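Local coordinates for protein CEP104 (Gallus gallus, PDB 5JO8) that probably binds tubulin through its TOG domain, as a microtubule-associated component of the centriole, at residues M83-I88 / T128-E133; T75-L80 / H121-L126; E252-D257 / K268-G273; F219-L224 / R237-M242. One frame throughout, in Å; residues are numbered along the deposited sequence. Where two conformers were deposited one is given.

Interaction 1. Residues M83-I88 / T128-E133; sequences MLRAAI and TSHCVE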
loop_
_atom_site.group_PDB
_atom_site.type_symbol
_atom_site.label_atom_id
_atom_site.label_comp_id
_atom_site.label_asym_id
_atom_site.label_seq_id
_atom_site.Cartn_x
_atom_site.Cartn_y
_atom_site.Cartn_z
ATOM N N MET A 83 -11.753 -0.114 -19.375
ATOM C CA MET A 83 -10.356 0.166 -19.655
ATOM C C MET A 83 -9.563 0.358 -18.368
ATOM O O MET A 83 -8.437 -0.121 -18.263
ATOM C CB MET A 83 -10.228 1.395 -20.541
ATOM C CG MET A 83 -8.828 1.616 -21.039
ATOM S SD MET A 83 -8.777 2.927 -22.272
ATOM C CE MET A 83 -9.912 2.284 -23.496
ATOM N N LEU A 84 -10.147 1.063 -17.402
ATOM C CA LEU A 84 -9.504 1.235 -16.104
ATOM C C LEU A 84 -9.302 -0.125 -15.464
ATOM O O LEU A 84 -8.230 -0.408 -14.928
ATOM C CB LEU A 84 -10.341 2.124 -15.180
ATOM C CG LEU A 84 -9.814 2.299 -13.746
ATOM C CD1 LEU A 84 -10.235 3.637 -13.193
ATOM C CD2 LEU A 84 -10.258 1.180 -12.796
ATOM N N ARG A 85 -10.338 -0.956 -15.464
ATOM C CA ARG A 85 -10.223 -2.241 -14.803
ATOM C C ARG A 85 -9.154 -3.107 -15.465
ATOM O O ARG A 85 -8.377 -3.776 -14.784
ATOM C CB ARG A 85 -11.577 -2.955 -14.780
ATOM C CG ARG A 85 -12.686 -2.137 -14.132
ATOM C CD ARG A 85 -12.486 -1.993 -12.636
ATOM N NE ARG A 85 -13.602 -1.311 -11.968
ATOM C CZ ARG A 85 -14.514 -1.915 -11.213
ATOM N NH1 ARG A 85 -14.463 -3.226 -11.016
ATOM N NH2 ARG A 85 -15.481 -1.203 -10.648
ATOM N N ALA A 86 -9.081 -3.070 -16.786
ATOM C CA ALA A 86 -8.078 -3.843 -17.499
ATOM C C ALA A 86 -6.669 -3.313 -17.207
ATOM O O ALA A 86 -5.717 -4.088 -17.077
ATOM C CB ALA A 86 -8.358 -3.829 -19.000
ATOM N N ALA A 87 -6.539 -1.995 -17.123
ATOM C CA ALA A 87 -5.240 -1.390 -16.823
ATOM C C ALA A 87 -4.776 -1.775 -15.420
ATOM O O ALA A 87 -3.606 -2.090 -15.222
ATOM C CB ALA A 87 -5.312 0.130 -16.970
ATOM N N ILE A 88 -5.702 -1.763 -14.462
ATOM C CA ILE A 88 -5.397 -2.134 -13.082
ATOM C C ILE A 88 -5.003 -3.606 -12.989
ATOM O O ILE A 88 -4.110 -3.968 -12.222
ATOM C CB ILE A 88 -6.536 -1.729 -12.106
ATOM C CG1 ILE A 88 -6.627 -0.202 -11.962
ATOM C CG2 ILE A 88 -6.397 -2.406 -10.746
ATOM C CD1 ILE A 88 -5.398 0.488 -11.310
ATOM N N THR A 128 -11.789 4.803 -7.905
ATOM C CA THR A 128 -10.558 5.116 -7.168
ATOM C C THR A 128 -10.304 4.045 -6.121
ATOM O O THR A 128 -9.172 3.572 -5.949
ATOM C CB THR A 128 -10.680 6.454 -6.452
ATOM O OG1 THR A 128 -11.189 7.428 -7.371
ATOM C CG2 THR A 128 -9.318 6.916 -5.922
ATOM N N SER A 129 -11.358 3.678 -5.400
ATOM C CA SER A 129 -11.275 2.653 -4.368
ATOM C C SER A 129 -10.789 1.330 -4.942
ATOM O O SER A 129 -9.903 0.685 -4.374
ATOM C CB SER A 129 -12.635 2.460 -3.699
ATOM O OG SER A 129 -12.595 1.362 -2.808
ATOM N N HIS A 130 -11.368 0.922 -6.065
ATOM C CA HIS A 130 -10.935 -0.287 -6.755
ATOM C C HIS A 130 -9.427 -0.230 -7.062
ATOM O O HIS A 130 -8.706 -1.210 -6.835
ATOM C CB HIS A 130 -11.730 -0.461 -8.050
ATOM C CG HIS A 130 -11.266 -1.605 -8.895
ATOM N ND1 HIS A 130 -11.753 -2.888 -8.740
ATOM C CD2 HIS A 130 -10.364 -1.662 -9.904
ATOM C CE1 HIS A 130 -11.176 -3.681 -9.625
ATOM N NE2 HIS A 130 -10.323 -2.963 -10.339
ATOM N N CYS A 131 -8.949 0.910 -7.560
ATOM C CA CYS A 131 -7.525 1.035 -7.905
ATOM C C CYS A 131 -6.637 0.797 -6.696
ATOM O O CYS A 131 -5.625 0.093 -6.789
ATOM C CB CYS A 131 -7.196 2.417 -8.464
ATOM S SG CYS A 131 -7.981 2.769 -10.062
ATOM N N VAL A 132 -6.999 1.420 -5.583
ATOM C CA VAL A 132 -6.206 1.299 -4.357
ATOM C C VAL A 132 -6.302 -0.123 -3.802
ATOM O O VAL A 132 -5.285 -0.734 -3.475
ATOM C CB VAL A 132 -6.612 2.340 -3.297
ATOM C CG1 VAL A 132 -5.792 2.140 -2.017
ATOM C CG2 VAL A 132 -6.409 3.749 -3.830
ATOM N N GLU A 133 -7.508 -0.672 -3.706
ATOM C CA GLU A 133 -7.677 -1.993 -3.102
ATOM C C GLU A 133 -6.968 -3.093 -3.886
ATOM O O GLU A 133 -6.470 -4.046 -3.298
ATOM C CB GLU A 133 -9.160 -2.343 -2.959
ATOM C CG GLU A 133 -9.936 -1.462 -1.988
ATOM C CD GLU A 133 -9.579 -1.716 -0.524
ATOM O OE1 GLU A 133 -8.828 -2.668 -0.239
ATOM O OE2 GLU A 133 -10.065 -0.962 0.345
HETATM O O HOH W 1 -8.934 -4.591 -12.218
#
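His130 reaches from helix 125-142 to the neighbouring helix 77-94 and lies beneath the side chain of Arg85. The two helices run almost in the same direction (9°), their local axes 10.5 Å apart. With CG anti to the backbone N (chi1 174°), the imidazole extends across the gap, and Arg85, bent at chi2, folds over one of its faces. Arg85 CD sits 3.5 Å from the His130 ring centroid in a CH-pi contact. Farther along, the guanidinium stacks on the ring with centres 4.0 Å apart and planes 23° from parallel, NH1 lying above the ND1 and CE1 side. His130 NE2 is held at the ring edge by an in-plane water at 2.8 Å, which donates a hydrogen bond to Arg85 O. Next in sequence, Cys131 turns SG into the apolar interior, where it meets Ile88 CD1 at 3.7 Å and Leu84 CD2 at 3.9 Å. Leu110, Ile113 and Val118 of helix 100-121 pack against these two aliphatic chains. Arg85 NE also forms a salt bridge to Glu127, which should orient the guanidinium for stacking and offset its charge; the adjacent cation would probably disfavour protonation of His130.

Interaction 2. Residues T75-L80 / H121-L126; sequences TPKEDL and HKLGKL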
loop_
_atom_site.group_PDB
_atom_site.type_symbol
_atom_site.label_atom_id
_atom_site.label_comp_id
_atom_site.label_asym_id
_atom_site.label_seq_id
_atom_site.Cartn_x
_atom_site.Cartn_y
_atom_site.Cartn_z
ATOM N N THR A 75 -15.817 9.290 -24.809
ATOM C CA THR A 75 -15.849 7.837 -24.732
ATOM C C THR A 75 -16.940 7.421 -23.749
ATOM O O THR A 75 -17.039 8.009 -22.669
ATOM C CB THR A 75 -14.498 7.288 -24.213
ATOM O OG1 THR A 75 -13.422 7.775 -25.031
ATOM C CG2 THR A 75 -14.505 5.770 -24.207
ATOM N N PRO A 76 -17.772 6.425 -24.119
ATOM C CA PRO A 76 -18.816 5.958 -23.198
ATOM C C PRO A 76 -18.228 5.558 -21.858
ATOM O O PRO A 76 -17.136 4.978 -21.818
ATOM C CB PRO A 76 -19.390 4.735 -23.911
ATOM C CG PRO A 76 -19.229 5.077 -25.366
ATOM C CD PRO A 76 -17.889 5.782 -25.442
ATOM N N LYS A 77 -18.924 5.888 -20.783
ATOM C CA LYS A 77 -18.399 5.640 -19.441
ATOM C C LYS A 77 -18.080 4.174 -19.173
ATOM O O LYS A 77 -17.129 3.868 -18.452
ATOM C CB LYS A 77 -19.376 6.160 -18.386
ATOM C CG LYS A 77 -19.673 7.647 -18.491
ATOM C CD LYS A 77 -18.408 8.485 -18.365
ATOM C CE LYS A 77 -18.744 9.961 -18.231
ATOM N NZ LYS A 77 -17.569 10.849 -18.415
ATOM N N GLU A 78 -18.866 3.270 -19.741
ATOM C CA GLU A 78 -18.678 1.845 -19.517
ATOM C C GLU A 78 -17.347 1.389 -20.118
ATOM O O GLU A 78 -16.638 0.572 -19.526
ATOM C CB GLU A 78 -19.861 1.054 -20.100
ATOM C CG GLU A 78 -19.787 -0.454 -19.901
ATOM C CD GLU A 78 -19.843 -0.881 -18.438
ATOM O OE1 GLU A 78 -20.278 -0.076 -17.584
ATOM O OE2 GLU A 78 -19.452 -2.032 -18.145
ATOM N N ASP A 79 -17.016 1.933 -21.287
ATOM C CA ASP A 79 -15.750 1.649 -21.949
ATOM C C ASP A 79 -14.586 2.183 -21.134
ATOM O O ASP A 79 -13.566 1.515 -20.988
ATOM C CB ASP A 79 -15.696 2.279 -23.339
ATOM C CG ASP A 79 -16.691 1.664 -24.307
ATOM O OD1 ASP A 79 -17.244 0.579 -24.014
ATOM O OD2 ASP A 79 -16.905 2.270 -25.377
ATOM N N LEU A 80 -14.725 3.404 -20.640
ATOM C CA LEU A 80 -13.704 3.968 -19.764
ATOM C C LEU A 80 -13.522 3.159 -18.478
ATOM O O LEU A 80 -12.395 2.993 -18.009
ATOM C CB LEU A 80 -14.018 5.419 -19.431
ATOM C CG LEU A 80 -14.030 6.404 -20.605
ATOM C CD1 LEU A 80 -14.792 7.651 -20.192
ATOM C CD2 LEU A 80 -12.604 6.744 -21.058
ATOM N N HIS A 121 -12.547 11.799 -16.284
ATOM C CA HIS A 121 -13.723 11.141 -16.845
ATOM C C HIS A 121 -14.892 11.030 -15.865
ATOM O O HIS A 121 -15.918 10.427 -16.182
ATOM C CB HIS A 121 -13.341 9.757 -17.381
ATOM C CG HIS A 121 -12.361 9.811 -18.510
ATOM N ND1 HIS A 121 -12.685 10.319 -19.754
ATOM C CD2 HIS A 121 -11.057 9.454 -18.578
ATOM C CE1 HIS A 121 -11.625 10.260 -20.540
ATOM N NE2 HIS A 121 -10.624 9.740 -19.853
ATOM N N LYS A 122 -14.722 11.631 -14.689
ATOM C CA LYS A 122 -15.749 11.676 -13.650
ATOM C C LYS A 122 -16.295 10.289 -13.329
ATOM O O LYS A 122 -17.495 10.116 -13.182
ATOM C CB LYS A 122 -16.899 12.611 -14.063
ATOM C CG LYS A 122 -16.465 14.052 -14.322
ATOM C CD LYS A 122 -17.592 14.866 -14.954
ATOM C CE LYS A 122 -17.084 16.196 -15.498
ATOM N NZ LYS A 122 -18.160 16.964 -16.186
ATOM N N LEU A 123 -15.411 9.305 -13.212
ATOM C CA LEU A 123 -15.832 7.920 -13.042
ATOM C C LEU A 123 -16.337 7.608 -11.634
ATOM O O LEU A 123 -17.038 6.620 -11.428
ATOM C CB LEU A 123 -14.696 6.962 -13.412
ATOM C CG LEU A 123 -14.351 6.989 -14.900
ATOM C CD1 LEU A 123 -13.329 5.910 -15.232
ATOM C CD2 LEU A 123 -15.599 6.836 -15.764
ATOM N N GLY A 124 -15.966 8.444 -10.672
ATOM C CA GLY A 124 -16.455 8.275 -9.310
ATOM C C GLY A 124 -15.464 7.573 -8.409
ATOM O O GLY A 124 -14.600 6.824 -8.893
ATOM N N LYS A 125 -15.644 7.763 -7.106
ATOM C CA LYS A 125 -14.665 7.314 -6.125
ATOM C C LYS A 125 -14.701 5.809 -5.906
ATOM O O LYS A 125 -13.753 5.246 -5.347
ATOM C CB LYS A 125 -14.809 8.068 -4.799
ATOM C CG LYS A 125 -14.703 9.588 -4.920
ATOM C CD LYS A 125 -13.578 10.046 -5.851
ATOM C CE LYS A 125 -12.206 9.813 -5.240
ATOM N NZ LYS A 125 -11.959 10.665 -4.021
ATOM N N LEU A 126 -15.760 5.139 -6.350
ATOM C CA LEU A 126 -15.765 3.676 -6.353
ATOM C C LEU A 126 -14.601 3.156 -7.205
ATOM O O LEU A 126 -13.945 2.174 -6.841
ATOM C CB LEU A 126 -17.123 3.129 -6.853
ATOM C CG LEU A 126 -17.441 1.627 -6.872
ATOM C CD1 LEU A 126 -18.928 1.452 -7.131
ATOM C CD2 LEU A 126 -16.671 0.829 -7.915
HETATM O O HOH W 2 -15.285 11.327 -19.979
#
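Lys77 and Leu123 mark the closest backbone approach, their CA atoms 7.3 Å apart, where the start of one helix faces the link between two others. Pro76 is the N-cap of helix 77-94. On the other side Lys122, with positive phi, ends helix 100-121 in a Schellman motif, and two residues later Gly124 caps the N-terminus of helix 125-142. Lys77 bends at chi2 and then extends, carrying its ammonium group to the C-terminal end of helix 100-121. There NZ donates to His121 O over 2.8 Å, approaching from 40° above the carbonyl plane at a C=O...N angle of 128°. A positive group at this helix end would be electrostatically favourable. NZ also donates to a water, and that water lies in the plane of the His121 ring, 2.8 Å from ND1. Leu80 covers one face of the same ring: its CD2 stands over the centre, 3.7 Å from the centroid and 9° off the normal, while CD1 comes to 3.4 Å from ND1. Leu123 CD2 packs against Leu80 CB and the Lys77 CD methylene, each at 4.2 Å. Tyr117 of helix 100-121 joins the cluster, meeting His121 edge-to-face, touching Leu123 and hydrogen-bonding Leu80 O, so that the end of helix 100-121 and the turn after it are joined to the first turn of helix 77-94.

Interaction 3. Residues E252-D257 / K268-G273; sequences EYLPPD and KTLFDG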
loop_
_atom_site.group_PDB
_atom_site.type_symbol
_atom_site.label_atom_id
_atom_site.label_comp_id
_atom_site.label_asym_id
_atom_site.label_seq_id
_atom_site.Cartn_x
_atom_site.Cartn_y
_atom_site.Cartn_z
ATOM N N GLU A 252 -5.737 3.321 29.710
ATOM C CA GLU A 252 -6.931 2.485 29.813
ATOM C C GLU A 252 -6.862 1.289 28.871
ATOM O O GLU A 252 -7.541 0.288 29.083
ATOM C CB GLU A 252 -8.181 3.318 29.532
ATOM C CG GLU A 252 -8.587 4.225 30.695
ATOM C CD GLU A 252 -9.408 5.418 30.241
ATOM O OE1 GLU A 252 -9.753 5.483 29.040
ATOM O OE2 GLU A 252 -9.696 6.296 31.083
ATOM N N TYR A 253 -6.035 1.388 27.837
ATOM C CA TYR A 253 -5.939 0.313 26.864
ATOM C C TYR A 253 -4.996 -0.773 27.344
ATOM O O TYR A 253 -5.275 -1.971 27.218
ATOM C CB TYR A 253 -5.462 0.861 25.509
ATOM C CG TYR A 253 -5.667 -0.106 24.364
ATOM C CD1 TYR A 253 -6.866 -0.124 23.664
ATOM C CD2 TYR A 253 -4.681 -1.007 23.990
ATOM C CE1 TYR A 253 -7.076 -1.022 22.618
ATOM C CE2 TYR A 253 -4.879 -1.910 22.943
ATOM C CZ TYR A 253 -6.080 -1.902 22.262
ATOM O OH TYR A 253 -6.292 -2.785 21.229
ATOM N N LEU A 254 -3.855 -0.337 27.880
ATOM C CA LEU A 254 -2.766 -1.231 28.204
ATOM C C LEU A 254 -3.081 -1.998 29.466
ATOM O O LEU A 254 -3.978 -1.606 30.233
ATOM C CB LEU A 254 -1.476 -0.416 28.372
ATOM C CG LEU A 254 -0.973 0.231 27.081
ATOM C CD1 LEU A 254 0.043 1.315 27.400
ATOM C CD2 LEU A 254 -0.353 -0.813 26.150
ATOM N N PRO A 255 -2.356 -3.106 29.686
ATOM C CA PRO A 255 -2.446 -3.785 30.977
ATOM C C PRO A 255 -2.041 -2.831 32.087
ATOM O O PRO A 255 -1.275 -1.893 31.831
ATOM C CB PRO A 255 -1.414 -4.915 30.848
ATOM C CG PRO A 255 -0.517 -4.509 29.696
ATOM C CD PRO A 255 -1.430 -3.792 28.762
ATOM N N PRO A 256 -2.537 -3.058 33.306
ATOM C CA PRO A 256 -2.176 -2.152 34.397
ATOM C C PRO A 256 -0.713 -2.301 34.818
ATOM O O PRO A 256 -0.129 -3.377 34.734
ATOM C CB PRO A 256 -3.137 -2.546 35.521
ATOM C CG PRO A 256 -3.583 -3.928 35.194
ATOM C CD PRO A 256 -3.542 -4.058 33.705
ATOM N N ASP A 257 -0.120 -1.193 35.238
ATOM C CA ASP A 257 1.277 -1.185 35.638
ATOM C C ASP A 257 1.399 -1.830 37.014
ATOM O O ASP A 257 0.662 -1.485 37.928
ATOM C CB ASP A 257 1.781 0.260 35.662
ATOM C CG ASP A 257 3.265 0.371 35.979
ATOM O OD1 ASP A 257 3.982 -0.659 35.963
ATOM O OD2 ASP A 257 3.713 1.511 36.220
ATOM N N LYS A 268 8.379 -2.198 31.479
ATOM C CA LYS A 268 9.219 -1.289 32.241
ATOM C C LYS A 268 9.557 -0.070 31.367
ATOM O O LYS A 268 9.347 1.070 31.771
ATOM C CB LYS A 268 10.481 -2.011 32.723
ATOM C CG LYS A 268 11.400 -1.160 33.573
ATOM C CD LYS A 268 12.622 -1.949 34.023
ATOM C CE LYS A 268 13.725 -1.027 34.516
ATOM N NZ LYS A 268 13.304 -0.228 35.701
ATOM N N THR A 269 10.029 -0.311 30.147
ATOM C CA THR A 269 10.328 0.781 29.220
ATOM C C THR A 269 9.096 1.651 28.937
ATOM O O THR A 269 9.165 2.879 28.955
ATOM C CB THR A 269 10.894 0.236 27.890
ATOM O OG1 THR A 269 12.110 -0.480 28.142
ATOM C CG2 THR A 269 11.175 1.373 26.911
ATOM N N LEU A 270 7.965 1.001 28.676
ATOM C CA LEU A 270 6.724 1.698 28.372
ATOM C C LEU A 270 6.288 2.604 29.525
ATOM O O LEU A 270 6.089 3.810 29.346
ATOM C CB LEU A 270 5.623 0.672 28.070
ATOM C CG LEU A 270 4.460 1.011 27.137
ATOM C CD1 LEU A 270 4.939 1.719 25.879
ATOM C CD2 LEU A 270 3.730 -0.272 26.767
ATOM N N PHE A 271 6.133 2.018 30.712
ATOM C CA PHE A 271 5.611 2.773 31.855
ATOM C C PHE A 271 6.604 3.820 32.382
ATOM O O PHE A 271 6.204 4.946 32.696
ATOM C CB PHE A 271 5.106 1.833 32.961
ATOM C CG PHE A 271 3.862 1.069 32.583
ATOM C CD1 PHE A 271 2.693 1.740 32.264
ATOM C CD2 PHE A 271 3.865 -0.313 32.545
ATOM C CE1 PHE A 271 1.549 1.043 31.908
ATOM C CE2 PHE A 271 2.721 -1.020 32.197
ATOM C CZ PHE A 271 1.565 -0.339 31.872
ATOM N N ASP A 272 7.888 3.473 32.437
ATOM C CA ASP A 272 8.906 4.469 32.798
ATOM C C ASP A 272 8.912 5.614 31.796
ATOM O O ASP A 272 9.050 6.782 32.170
ATOM C CB ASP A 272 10.303 3.857 32.866
ATOM C CG ASP A 272 10.511 3.019 34.103
ATOM O OD1 ASP A 272 9.703 3.141 35.052
ATOM O OD2 ASP A 272 11.485 2.243 34.117
ATOM N N GLY A 273 8.769 5.266 30.519
ATOM C CA GLY A 273 8.715 6.257 29.463
ATOM C C GLY A 273 7.539 7.188 29.648
ATOM O O GLY A 273 7.669 8.396 29.475
#
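Asp257 and Phe271 bring the backbones nearest, CA to CA 7.0 Å, where the extended chain following helix 247-253 passes along helix 265-276. The Phe271 ring is met from two directions. Over one face lies Asp257, whose CB stands 3.6 Å from the centroid and only 1° off the ring normal. Its CG is anti to the backbone N (chi1 -176°), which carries the carboxylate back across the ring toward Phe271 CB; the carboxylate and ring planes are 8° apart, stacked, and Asp257 OD1 comes to 3.4 Å from Phe271 CD2. At the edge of the ring, near its plane, Pro255 O faces CZ at 3.2 Å. Deeper in, Leu254 and Leu270 meet tip to tip, CD1 to CD2 4.1 Å. Leu270 continues onto Leu236, Ile239 and Phe240 of helix 229-245. Arg262, from the connecting chain, touches Phe271 and forms salt bridges with Asp257 OD1 and with Asp272 OD1. The carbonyl of Pro255 points at the electropositive rim of Phe271, a favourable placement, whereas a carboxylate lying on an aromatic face gains little from the ring itself; the charge of Arg262 probably makes this stack tolerable, and also offsets repulsion between the carboxylates of Asp257 and Asp272.

Interaction 4. Residues F219-L224 / R237-M242; sequences FATGAL and RIIFGM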
loop_
_atom_site.group_PDB
_atom_site.type_symbol
_atom_site.label_atom_id
_atom_site.label_comp_id
_atom_site.label_asym_id
_atom_site.label_seq_id
_atom_site.Cartn_x
_atom_site.Cartn_y
_atom_site.Cartn_z
ATOM N N PHE A 219 -2.943 -2.228 16.604
ATOM C CA PHE A 219 -1.784 -2.520 15.763
ATOM C C PHE A 219 -0.468 -2.492 16.542
ATOM O O PHE A 219 0.307 -3.451 16.508
ATOM C CB PHE A 219 -1.714 -1.546 14.583
ATOM C CG PHE A 219 -0.444 -1.663 13.789
ATOM C CD1 PHE A 219 -0.279 -2.682 12.864
ATOM C CD2 PHE A 219 0.609 -0.767 13.992
ATOM C CE1 PHE A 219 0.902 -2.801 12.138
ATOM C CE2 PHE A 219 1.788 -0.879 13.268
ATOM C CZ PHE A 219 1.935 -1.892 12.338
ATOM N N ALA A 220 -0.226 -1.388 17.245
ATOM C CA ALA A 220 1.040 -1.185 17.950
ATOM C C ALA A 220 1.248 -2.217 19.051
ATOM O O ALA A 220 2.356 -2.730 19.217
ATOM C CB ALA A 220 1.107 0.224 18.522
ATOM N N THR A 221 0.195 -2.536 19.801
ATOM C CA THR A 221 0.367 -3.494 20.884
ATOM C C THR A 221 0.593 -4.889 20.299
ATOM O O THR A 221 1.328 -5.700 20.866
ATOM C CB THR A 221 -0.796 -3.477 21.910
ATOM O OG1 THR A 221 -2.036 -3.748 21.250
ATOM C CG2 THR A 221 -0.880 -2.126 22.616
ATOM N N GLY A 222 -0.009 -5.156 19.146
ATOM C CA GLY A 222 0.282 -6.383 18.430
ATOM C C GLY A 222 1.747 -6.451 18.032
ATOM O O GLY A 222 2.400 -7.483 18.202
ATOM N N ALA A 223 2.265 -5.341 17.510
ATOM C CA ALA A 223 3.651 -5.273 17.056
ATOM C C ALA A 223 4.664 -5.428 18.200
ATOM O O ALA A 223 5.810 -5.799 17.959
ATOM C CB ALA A 223 3.903 -3.969 16.285
ATOM N N LEU A 224 4.235 -5.144 19.432
ATOM C CA LEU A 224 5.106 -5.296 20.601
ATOM C C LEU A 224 5.443 -6.756 20.843
ATOM O O LEU A 224 6.394 -7.067 21.564
ATOM C CB LEU A 224 4.442 -4.725 21.856
ATOM C CG LEU A 224 4.276 -3.209 21.975
ATOM C CD1 LEU A 224 3.526 -2.846 23.249
ATOM C CD2 LEU A 224 5.635 -2.528 21.928
ATOM N N ARG A 237 7.603 3.637 19.917
ATOM C CA ARG A 237 7.571 5.034 19.482
ATOM C C ARG A 237 6.165 5.483 19.112
ATOM O O ARG A 237 5.756 6.603 19.419
ATOM C CB ARG A 237 8.509 5.263 18.297
ATOM C CG ARG A 237 9.973 5.063 18.638
ATOM C CD ARG A 237 10.870 5.893 17.728
ATOM N NE ARG A 237 10.693 5.589 16.309
ATOM C CZ ARG A 237 11.419 4.702 15.633
ATOM N NH1 ARG A 237 12.372 4.014 16.249
ATOM N NH2 ARG A 237 11.194 4.499 14.340
ATOM N N ILE A 238 5.413 4.596 18.466
ATOM C CA ILE A 238 4.051 4.905 18.071
ATOM C C ILE A 238 3.205 5.136 19.318
ATOM O O ILE A 238 2.461 6.115 19.409
ATOM C CB ILE A 238 3.491 3.782 17.184
ATOM C CG1 ILE A 238 4.110 3.836 15.782
ATOM C CG2 ILE A 238 1.969 3.861 17.086
ATOM C CD1 ILE A 238 3.888 2.576 14.972
ATOM N N ILE A 239 3.344 4.238 20.283
ATOM C CA ILE A 239 2.581 4.340 21.517
ATOM C C ILE A 239 2.951 5.598 22.308
ATOM O O ILE A 239 2.069 6.306 22.795
ATOM C CB ILE A 239 2.701 3.062 22.350
ATOM C CG1 ILE A 239 2.031 1.905 21.604
ATOM C CG2 ILE A 239 2.042 3.250 23.729
ATOM C CD1 ILE A 239 2.387 0.554 22.136
ATOM N N PHE A 240 4.246 5.882 22.422
ATOM C CA PHE A 240 4.692 7.077 23.135
ATOM C C PHE A 240 4.146 8.333 22.467
ATOM O O PHE A 240 3.739 9.277 23.136
ATOM C CB PHE A 240 6.221 7.145 23.184
ATOM C CG PHE A 240 6.845 6.205 24.176
ATOM C CD1 PHE A 240 6.304 6.046 25.445
ATOM C CD2 PHE A 240 7.983 5.488 23.850
ATOM C CE1 PHE A 240 6.891 5.184 26.367
ATOM C CE2 PHE A 240 8.575 4.628 24.764
ATOM C CZ PHE A 240 8.026 4.472 26.022
ATOM N N GLY A 241 4.138 8.338 21.140
ATOM C CA GLY A 241 3.572 9.446 20.395
ATOM C C GLY A 241 2.111 9.674 20.742
ATOM O O GLY A 241 1.680 10.802 20.996
ATOM N N MET A 242 1.350 8.586 20.766
ATOM C CA MET A 242 -0.069 8.641 21.090
ATOM C C MET A 242 -0.290 9.080 22.532
ATOM O O MET A 242 -1.209 9.849 22.818
ATOM C CB MET A 242 -0.716 7.270 20.883
ATOM C CG MET A 242 -0.591 6.732 19.478
ATOM S SD MET A 242 -2.118 6.903 18.554
ATOM C CE MET A 242 -2.125 8.659 18.240
#
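Thr221 OG1 is gripped by two backbone carbonyls of the preceding helical turn, hydrogen-bonding to Met217 O and more weakly to Lys218 O, while its methyl CG2 approaches Ile239 CD1 at 4.3 Å. With chi1 at 58°, the hydroxyl turns back onto its own helix and the carbon branch is left to face the other. Ile239 meets three residues of the other helix and its end. Its CG1 lies 3.6 Å from Ala220 CB, and its CD1 meets Leu224 CD1 tip to tip at 3.8 Å, so the branch settles over the notch made by Ala220, Thr221 and Leu224. These are consecutive helices, 213-223 and 229-245, joined by a short link and running roughly antiparallel: their local directions differ by 144° and their axes approach to 9.8 Å. TOG domains are HEAT-type helical solenoids, and antiparallel packing of successive helices like this is in keeping with that fold. The small side chain of Ala220 is consistent with the close backbone approach here, its CA 6.8 Å from that of Ile239. Its CB also touches Ile238 CG2 at 4.0 Å. The other branch of Ile238 extends to the Phe219 ring, meeting its edge near the plane, CD1 to CE2 4.4 Å. Phe219 in turn packs on Arg193, Val194 and Val197 of helix 187-204, the helix before this pair, and Ile238 touches Glu198 of the same helix.

Overall arrangement
The four contacts fall into two pairs on opposite sides of the centre of an elongated helical solenoid. Interactions 1 and 2 share helix 77-94; interaction 1 meets helix 125-142 and interaction 2 the turn leading into it. Their centres are 11 Å apart and they touch through Arg85 NH2 and Leu126 CD2 (3.6 Å). Interactions 3 and 4 are likewise 11 Å apart between centres. Phe240 joins them, its CE1 lying 3.4 Å from Leu270 O, and Tyr253 rests on Thr221. The pairs do not meet: centres of interactions 1 and 4 are about 33 Å apart, and those of interactions 2 and 3 about 51 Å. No ligand or tubulin is present, and each contact joins successive or neighbouring elements of the array.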